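Local coordinates for beta-galactosidase (Streptococcus pneumoniae, PDB 4CUA), which hydrolyses terminal beta-galactosides as a multidomain enzyme, the part here being a carbohydrate-binding module that probably recognises galactose-containing sugars, at residues Ala59-Leu64 and Thr171-Val176; Val81-Asp86 and Ile160-Ala165; Lys135-Leu140 and Glu144-Ser149. One frame throughout, in Å; residues are numbered along the deposited sequence. Where two conformers were deposited one is given.

Contact 1. Residues Ala59-Leu64 and Thr171-Val176; sequences ASVGVL and TSITEV. With CA (calcium ion), chain C; EDO (1,2-ethanediol), chain E.
Val-63 and Val-176 meet through one methyl each, CG2 of Val-63 lying 4.0 Å from CG2 of Val-176, with the two side chains sliding past one another in opposite directions. A chi1 of -55° puts CG1 of Val-176 beside the backbone N, leaving CG2, the touching methyl, between the backbone N and the carbonyl carbon; on Val-63 CG2 lies anti to the carbonyl carbon. The second pair lies two residues earlier on strand 58-67, where the end of a longer chain does the touching: CD1 of Ile-173 approaches CG2 of Val-61 at 4.2 Å. No hydrogen bond joins the two segments. All four residues are buried and turn their CB atoms inward, as expected where the two layers of a galactose-binding-domain-like beta-sandwich pack face to face. Trp-49 covers Val-61 beside this seam, and Phe-83 and Met-162 cover Ile-173. Between Ile-173 and Val-176 the chain turns a corner at Thr-174, and there it grips the calcium ion from two sources. The backbone O of Thr-174 is 2.4 Å from the calcium. OE1 of Glu-175 stands 2.3 Å from it, brought round by a bend at chi2 (73°), while OE2 does not join the coordination. Asn-33, Asp-36, Leu-38 and Asn-47 supply the remaining protein oxygens. The OG1 of Thr-174 is engaged by the backbone N of Ser-40.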
# COMPACT_ATOMS: atom_id res chain seq x y z
N ALA A 59 8.45 6.34 0.10
CA ALA A 59 7.63 5.74 -0.97
C ALA A 59 6.24 5.44 -0.43
O ALA A 59 6.04 5.35 0.76
CB ALA A 59 8.28 4.43 -1.47
N SER A 60 5.30 5.28 -1.33
CA SER A 60 3.92 4.93 -0.97
C SER A 60 3.59 3.61 -1.62
O SER A 60 4.06 3.24 -2.70
CB SER A 60 2.95 6.00 -1.42
OG SER A 60 3.05 6.36 -2.77
N VAL A 61 2.71 2.89 -0.93
CA VAL A 61 2.06 1.66 -1.37
C VAL A 61 0.56 1.82 -1.19
O VAL A 61 0.14 2.26 -0.11
CB VAL A 61 2.54 0.49 -0.50
CG1 VAL A 61 1.73 -0.77 -0.77
CG2 VAL A 61 4.04 0.21 -0.76
N GLY A 62 -0.22 1.46 -2.18
CA GLY A 62 -1.64 1.56 -2.04
C GLY A 62 -2.37 0.55 -2.85
O GLY A 62 -1.74 -0.34 -3.46
N VAL A 63 -3.71 0.60 -2.75
CA VAL A 63 -4.60 -0.28 -3.48
C VAL A 63 -5.59 0.56 -4.25
O VAL A 63 -6.18 1.45 -3.67
CB VAL A 63 -5.31 -1.26 -2.51
CG1 VAL A 63 -6.28 -2.13 -3.30
CG2 VAL A 63 -4.27 -2.11 -1.78
N LEU A 64 -5.76 0.23 -5.51
CA LEU A 64 -6.73 0.77 -6.42
C LEU A 64 -7.87 -0.26 -6.51
O LEU A 64 -7.61 -1.39 -6.92
CB LEU A 64 -6.14 0.98 -7.81
CG LEU A 64 -7.07 1.47 -8.90
CD1 LEU A 64 -7.70 2.82 -8.48
CD2 LEU A 64 -6.26 1.63 -10.19
N THR A 171 11.91 0.44 3.38
CA THR A 171 10.68 0.05 4.07
C THR A 171 10.25 -1.25 3.43
O THR A 171 10.55 -1.53 2.27
CB THR A 171 9.63 1.12 3.94
OG1 THR A 171 10.18 2.32 4.53
CG2 THR A 171 8.37 0.76 4.71
N SER A 172 9.53 -2.05 4.21
CA SER A 172 9.15 -3.37 3.77
C SER A 172 7.76 -3.83 4.27
O SER A 172 7.47 -3.74 5.45
CB SER A 172 10.19 -4.37 4.22
OG SER A 172 9.90 -5.72 3.86
N ILE A 173 6.98 -4.42 3.39
CA ILE A 173 5.62 -4.89 3.65
C ILE A 173 5.40 -6.23 2.98
O ILE A 173 5.54 -6.35 1.78
CB ILE A 173 4.60 -3.90 3.10
CG1 ILE A 173 4.66 -2.55 3.82
CG2 ILE A 173 3.17 -4.46 3.21
CD1 ILE A 173 3.85 -1.46 3.14
N THR A 174 4.99 -7.24 3.78
CA THR A 174 4.66 -8.56 3.18
C THR A 174 3.20 -8.61 2.63
O THR A 174 2.97 -9.25 1.63
CB THR A 174 4.94 -9.71 4.10
OG1 THR A 174 4.61 -10.93 3.43
CG2 THR A 174 4.26 -9.65 5.41
N GLU A 175 2.30 -7.89 3.27
CA GLU A 175 0.88 -7.91 2.87
C GLU A 175 0.19 -6.73 3.48
O GLU A 175 0.50 -6.35 4.60
CB GLU A 175 0.24 -9.24 3.35
CG GLU A 175 -1.10 -9.59 2.70
CD GLU A 175 -1.06 -10.03 1.28
OE1 GLU A 175 0.02 -10.12 0.65
OE2 GLU A 175 -2.17 -10.34 0.71
N VAL A 176 -0.79 -6.21 2.72
CA VAL A 176 -1.77 -5.30 3.27
C VAL A 176 -3.12 -5.96 3.16
O VAL A 176 -3.30 -6.85 2.33
CB VAL A 176 -1.82 -3.95 2.56
CG1 VAL A 176 -0.41 -3.32 2.55
CG2 VAL A 176 -2.37 -4.07 1.14
CA CA C . 2.12 -10.93 0.24
C1 EDO E . 2.47 7.66 -6.36
O1 EDO E . 3.38 7.44 -7.32
C2 EDO E . 1.77 6.27 -6.08
O2 EDO E . 1.29 6.29 -4.85

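Contact 2. Residues Val81-Asp86 and Ile160-Ala165; sequences VGFHED and IRMVKA. With EDO (1,2-ethanediol), chain D.
Val-81 and Phe-83 face Ile-160 and Met-162 from two strands, 81-83 and 160-163, that run nearly the same way (22° between their directions) with axes 11.9 Å apart, so only side chains bridge the gap. With CG anti to the carbonyl carbon and beside the backbone N (chi1 -66°), the phenyl ring of Phe-83 presents its edge to the partner strand. The selenium of Met-162, a selenomethionine, lies practically in the ring plane, 89° off the normal, with SE 3.9 Å from CE1 of Phe-83 and 5.3 Å from the ring centroid. This is a Met-aromatic contact of the edge type. Next along the same rim, CZ of Phe-83 meets CD1 of Ile-160 at 4.5 Å, and that CD1 is also 4.5 Å from CG2 of Val-81. The other methyl of Val-81, CG1, rests over one face of the Phe-83 ring, 3.5 Å above its plane and displaced toward the rim. Such apolar filling between layers is the core of a beta-sandwich, and Ile-173 of strand 172-177 reaches into it against Val-81. Away from the core, Arg-161 forms salt bridges with Glu-58 and Glu-98. Beyond the strand, Asp-86 OD2 accepts a 2.6 Å hydrogen bond from O1 of a 1,2-ethanediol, probably left by the crystallisation liquor, which Asp-29 and Arg-48 also hold.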
# COMPACT_ATOMS: atom_id res chain seq x y z
N VAL A 81 -1.42 -3.54 7.75
CA VAL A 81 -0.12 -3.65 7.07
C VAL A 81 0.80 -4.53 7.87
O VAL A 81 1.13 -4.25 9.02
CB VAL A 81 0.55 -2.29 6.91
CG1 VAL A 81 1.86 -2.41 6.11
CG2 VAL A 81 -0.37 -1.30 6.28
N GLY A 82 1.27 -5.57 7.22
CA GLY A 82 2.25 -6.47 7.79
C GLY A 82 3.65 -6.01 7.42
O GLY A 82 4.13 -6.32 6.35
N PHE A 83 4.28 -5.28 8.31
CA PHE A 83 5.66 -4.88 8.08
C PHE A 83 6.61 -6.05 8.25
O PHE A 83 6.48 -6.86 9.18
CB PHE A 83 6.03 -3.70 9.00
CG PHE A 83 5.26 -2.45 8.69
CD1 PHE A 83 5.52 -1.74 7.53
CD2 PHE A 83 4.24 -2.00 9.52
CE1 PHE A 83 4.78 -0.59 7.23
CE2 PHE A 83 3.50 -0.87 9.21
CZ PHE A 83 3.77 -0.16 8.07
N HIS A 84 7.67 -6.08 7.45
CA HIS A 84 8.72 -7.04 7.53
C HIS A 84 10.03 -6.36 7.86
O HIS A 84 10.21 -5.23 7.53
CB HIS A 84 8.77 -7.87 6.22
CG HIS A 84 10.12 -8.44 5.89
ND1 HIS A 84 11.10 -7.69 5.31
CD2 HIS A 84 10.67 -9.65 6.13
CE1 HIS A 84 12.20 -8.41 5.16
NE2 HIS A 84 11.97 -9.62 5.64
N GLU A 85 10.92 -7.07 8.51
CA GLU A 85 12.24 -6.50 8.79
C GLU A 85 13.32 -7.55 8.70
O GLU A 85 13.16 -8.70 9.10
CB GLU A 85 12.30 -5.84 10.18
CG GLU A 85 12.24 -6.80 11.35
CD GLU A 85 12.39 -6.09 12.69
OE1 GLU A 85 12.66 -4.89 12.71
OE2 GLU A 85 12.22 -6.75 13.73
N ASP A 86 14.47 -7.10 8.20
CA ASP A 86 15.71 -7.86 8.19
C ASP A 86 16.85 -6.81 8.40
O ASP A 86 16.56 -5.69 8.77
CB ASP A 86 15.85 -8.79 6.99
CG ASP A 86 15.93 -8.04 5.63
OD1 ASP A 86 16.26 -6.85 5.58
OD2 ASP A 86 15.67 -8.77 4.62
N ILE A 160 -0.53 4.27 1.75
CA ILE A 160 0.27 4.59 2.88
C ILE A 160 1.65 5.07 2.35
O ILE A 160 2.32 4.38 1.67
CB ILE A 160 0.30 3.47 3.96
CG1 ILE A 160 1.08 3.90 5.16
CG2 ILE A 160 0.84 2.15 3.38
CD1 ILE A 160 1.06 2.95 6.34
N ARG A 161 1.99 6.30 2.73
CA ARG A 161 3.20 6.99 2.23
C ARG A 161 4.16 7.10 3.39
O ARG A 161 3.84 7.63 4.49
CB ARG A 161 2.77 8.35 1.70
CG ARG A 161 3.95 9.18 1.15
CD ARG A 161 3.46 10.32 0.33
NE ARG A 161 2.45 11.15 0.99
CZ ARG A 161 2.69 12.07 1.90
NH1 ARG A 161 3.93 12.38 2.28
NH2 ARG A 161 1.67 12.74 2.40
N MSE A 162 5.37 6.57 3.19
CA MSE A 162 6.22 6.17 4.28
C MSE A 162 7.69 6.54 4.12
O MSE A 162 8.22 6.40 3.03
CB MSE A 162 6.27 4.63 4.37
CG MSE A 162 4.86 4.07 4.66
SE MSE A 162 4.81 2.13 4.38
CE MSE A 162 5.06 2.11 2.45
N VAL A 163 8.31 7.02 5.17
CA VAL A 163 9.75 7.31 5.12
C VAL A 163 10.49 6.23 5.85
O VAL A 163 10.16 5.87 7.01
CB VAL A 163 10.06 8.67 5.77
CG1 VAL A 163 11.54 8.95 5.58
CG2 VAL A 163 9.27 9.77 5.12
N LYS A 164 11.53 5.66 5.24
CA LYS A 164 12.29 4.62 5.87
C LYS A 164 12.98 5.02 7.14
O LYS A 164 13.28 6.20 7.32
CB LYS A 164 13.35 4.05 4.93
CG LYS A 164 14.53 4.98 4.74
CD LYS A 164 15.65 4.29 3.98
CE LYS A 164 16.95 5.14 4.03
NZ LYS A 164 17.47 5.31 5.42
N ALA A 165 13.26 4.05 7.97
CA ALA A 165 14.01 4.28 9.20
C ALA A 165 15.45 4.65 8.79
O ALA A 165 16.01 4.11 7.85
CB ALA A 165 14.00 3.05 10.05
C1 EDO D . 15.31 -6.84 1.77
O1 EDO D . 15.82 -8.13 2.09
C2 EDO D . 14.98 -6.67 0.31
O2 EDO D . 13.88 -7.58 -0.01

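Contact 3. Residues Lys135-Leu140 and Glu144-Ser149; sequences KAPAQL and EMNHFS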
# COMPACT_ATOMS: atom_id res chain seq x y z
N LYS A 135 -6.71 6.02 14.03
CA LYS A 135 -6.31 5.23 15.15
C LYS A 135 -5.26 4.26 14.60
O LYS A 135 -5.52 3.59 13.62
CB LYS A 135 -7.47 4.45 15.75
CG LYS A 135 -8.65 5.30 16.20
CD LYS A 135 -9.63 4.47 17.03
CE LYS A 135 -10.71 5.37 17.65
NZ LYS A 135 -11.66 5.84 16.60
N ALA A 136 -4.13 4.24 15.27
CA ALA A 136 -2.95 3.49 14.78
C ALA A 136 -2.27 2.90 15.98
O ALA A 136 -2.41 3.37 17.11
CB ALA A 136 -2.00 4.44 14.10
N PRO A 137 -1.43 1.89 15.75
CA PRO A 137 -0.56 1.48 16.81
C PRO A 137 0.34 2.59 17.34
O PRO A 137 0.78 3.45 16.59
CB PRO A 137 0.31 0.35 16.17
CG PRO A 137 -0.31 0.03 14.87
CD PRO A 137 -1.14 1.22 14.47
N ALA A 138 0.66 2.56 18.64
CA ALA A 138 1.54 3.59 19.22
C ALA A 138 2.94 3.49 18.66
O ALA A 138 3.65 4.49 18.50
CB ALA A 138 1.56 3.48 20.76
N GLN A 139 3.35 2.26 18.30
CA GLN A 139 4.55 2.07 17.50
C GLN A 139 4.33 0.95 16.51
O GLN A 139 3.80 -0.10 16.84
CB GLN A 139 5.75 1.74 18.35
CG GLN A 139 5.56 0.65 19.34
CD GLN A 139 6.33 0.92 20.62
OE1 GLN A 139 7.33 1.66 20.66
NE2 GLN A 139 5.85 0.32 21.71
N LEU A 140 4.78 1.17 15.29
CA LEU A 140 4.71 0.12 14.28
C LEU A 140 5.64 -1.00 14.67
O LEU A 140 6.75 -0.77 15.19
CB LEU A 140 5.12 0.71 12.93
CG LEU A 140 4.33 1.92 12.44
CD1 LEU A 140 4.83 2.32 11.05
CD2 LEU A 140 2.84 1.65 12.44
N GLU A 144 3.96 -8.65 12.35
CA GLU A 144 2.55 -8.80 12.57
C GLU A 144 1.80 -7.84 11.69
O GLU A 144 2.40 -6.88 11.18
CB GLU A 144 2.18 -8.56 14.06
CG GLU A 144 2.36 -7.13 14.50
CD GLU A 144 2.23 -6.91 16.01
OE1 GLU A 144 3.14 -7.28 16.72
OE2 GLU A 144 1.24 -6.27 16.42
N MSE A 145 0.49 -8.06 11.55
CA MSE A 145 -0.40 -7.12 10.84
C MSE A 145 -0.67 -5.96 11.75
O MSE A 145 -1.18 -6.14 12.88
CB MSE A 145 -1.67 -7.84 10.48
CG MSE A 145 -1.54 -9.03 9.54
SE MSE A 145 -0.63 -8.67 7.83
CE MSE A 145 -2.00 -7.56 7.01
N ASN A 146 -0.31 -4.77 11.31
CA ASN A 146 -0.50 -3.52 12.09
C ASN A 146 -1.79 -2.91 11.61
O ASN A 146 -1.97 -2.65 10.44
CB ASN A 146 0.65 -2.52 11.81
CG ASN A 146 1.95 -2.91 12.47
OD1 ASN A 146 2.49 -2.15 13.26
ND2 ASN A 146 2.50 -4.11 12.16
N HIS A 147 -2.73 -2.67 12.53
CA HIS A 147 -4.08 -2.26 12.15
C HIS A 147 -4.32 -0.77 12.35
O HIS A 147 -3.96 -0.24 13.38
CB HIS A 147 -5.08 -3.05 13.02
CG HIS A 147 -4.95 -4.51 12.87
ND1 HIS A 147 -5.29 -5.16 11.73
CD2 HIS A 147 -4.45 -5.43 13.70
CE1 HIS A 147 -5.04 -6.45 11.86
NE2 HIS A 147 -4.56 -6.64 13.06
N PHE A 148 -4.89 -0.17 11.34
CA PHE A 148 -5.27 1.24 11.28
C PHE A 148 -6.75 1.37 10.99
O PHE A 148 -7.34 0.57 10.28
CB PHE A 148 -4.51 1.95 10.12
CG PHE A 148 -3.03 1.83 10.19
CD1 PHE A 148 -2.25 2.67 10.95
CD2 PHE A 148 -2.38 0.82 9.47
CE1 PHE A 148 -0.86 2.54 11.00
CE2 PHE A 148 -1.00 0.71 9.51
CZ PHE A 148 -0.23 1.57 10.26
N SER A 149 -7.39 2.37 11.64
CA SER A 149 -8.77 2.69 11.37
C SER A 149 -8.91 4.21 11.36
O SER A 149 -8.08 4.91 11.95
CB SER A 149 -9.72 2.02 12.36
OG SER A 149 -9.54 2.49 13.67
O HOH W 1 -11.87 4.37 13.88
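Phe-148 is the apolar centre, its ring hemmed in by three side chains of the 135-140 loop. A chi1 of -56° sets its CG anti to the carbonyl carbon, and from there the ring reaches toward that loop. CB of Ala-136 comes to the ring edge, 3.6 Å from CD1 of Phe-148. Leu-140 meets the same rim further out, its CD2 3.8 Å from CZ of Phe-148, the two side chains crossing at about a right angle. Between them Pro-137 approaches obliquely, with CD 3.7 Å from CE1 of Phe-148. Tyr-95 of strand 94-100 adds a second ring, its plane at about 60° to that of Phe-148. One step outward, OD1 of Asn-146 lies 3.3 Å from CA of Leu-140. ND2 of Asn-146 bonds to O of Lys-141 and only weakly to O of Glu-144 and O of Val-81. The backbones join at the far end: Lys-135 N gives a nearly straight bond (175°) to Ser-149 O at 2.7 Å. Ser-149 N answers to Lys-135 O at 3.0 Å, and the same oxygen also takes a CA-H...O contact from CA of Phe-148. Further out, toward solvent, a water spans the two side chains, accepting from Lys-135 NZ at 3.1 Å and lying 3.0 Å from Ser-149 OG. The 135-140 loop, itself without regular structure, thus flanks strand 145-155 of the beta-sandwich through a single antiparallel bridge.

Contacts 1 and 2 are both buried and purely apolar between their segments, and they share one core: strand 58-67 pairs with 157-163 and strand 70-83 with 172-177, while 58-67 also pairs with 70-83 in a curled sheet. Contact 3 lies closer to the surface, its centre about 14 Å from the centre of the chain, and adds backbone bonds and a water to its hydrophobic patch. It joins the same body through strand 145-155, which pairs with strand 70-83, so that Phe-148 packs on Val-81. In contact 1 the main polar chemistry lies beside the apolar pairs, at the calcium corner, whereas in contact 3 it crosses between the segments themselves.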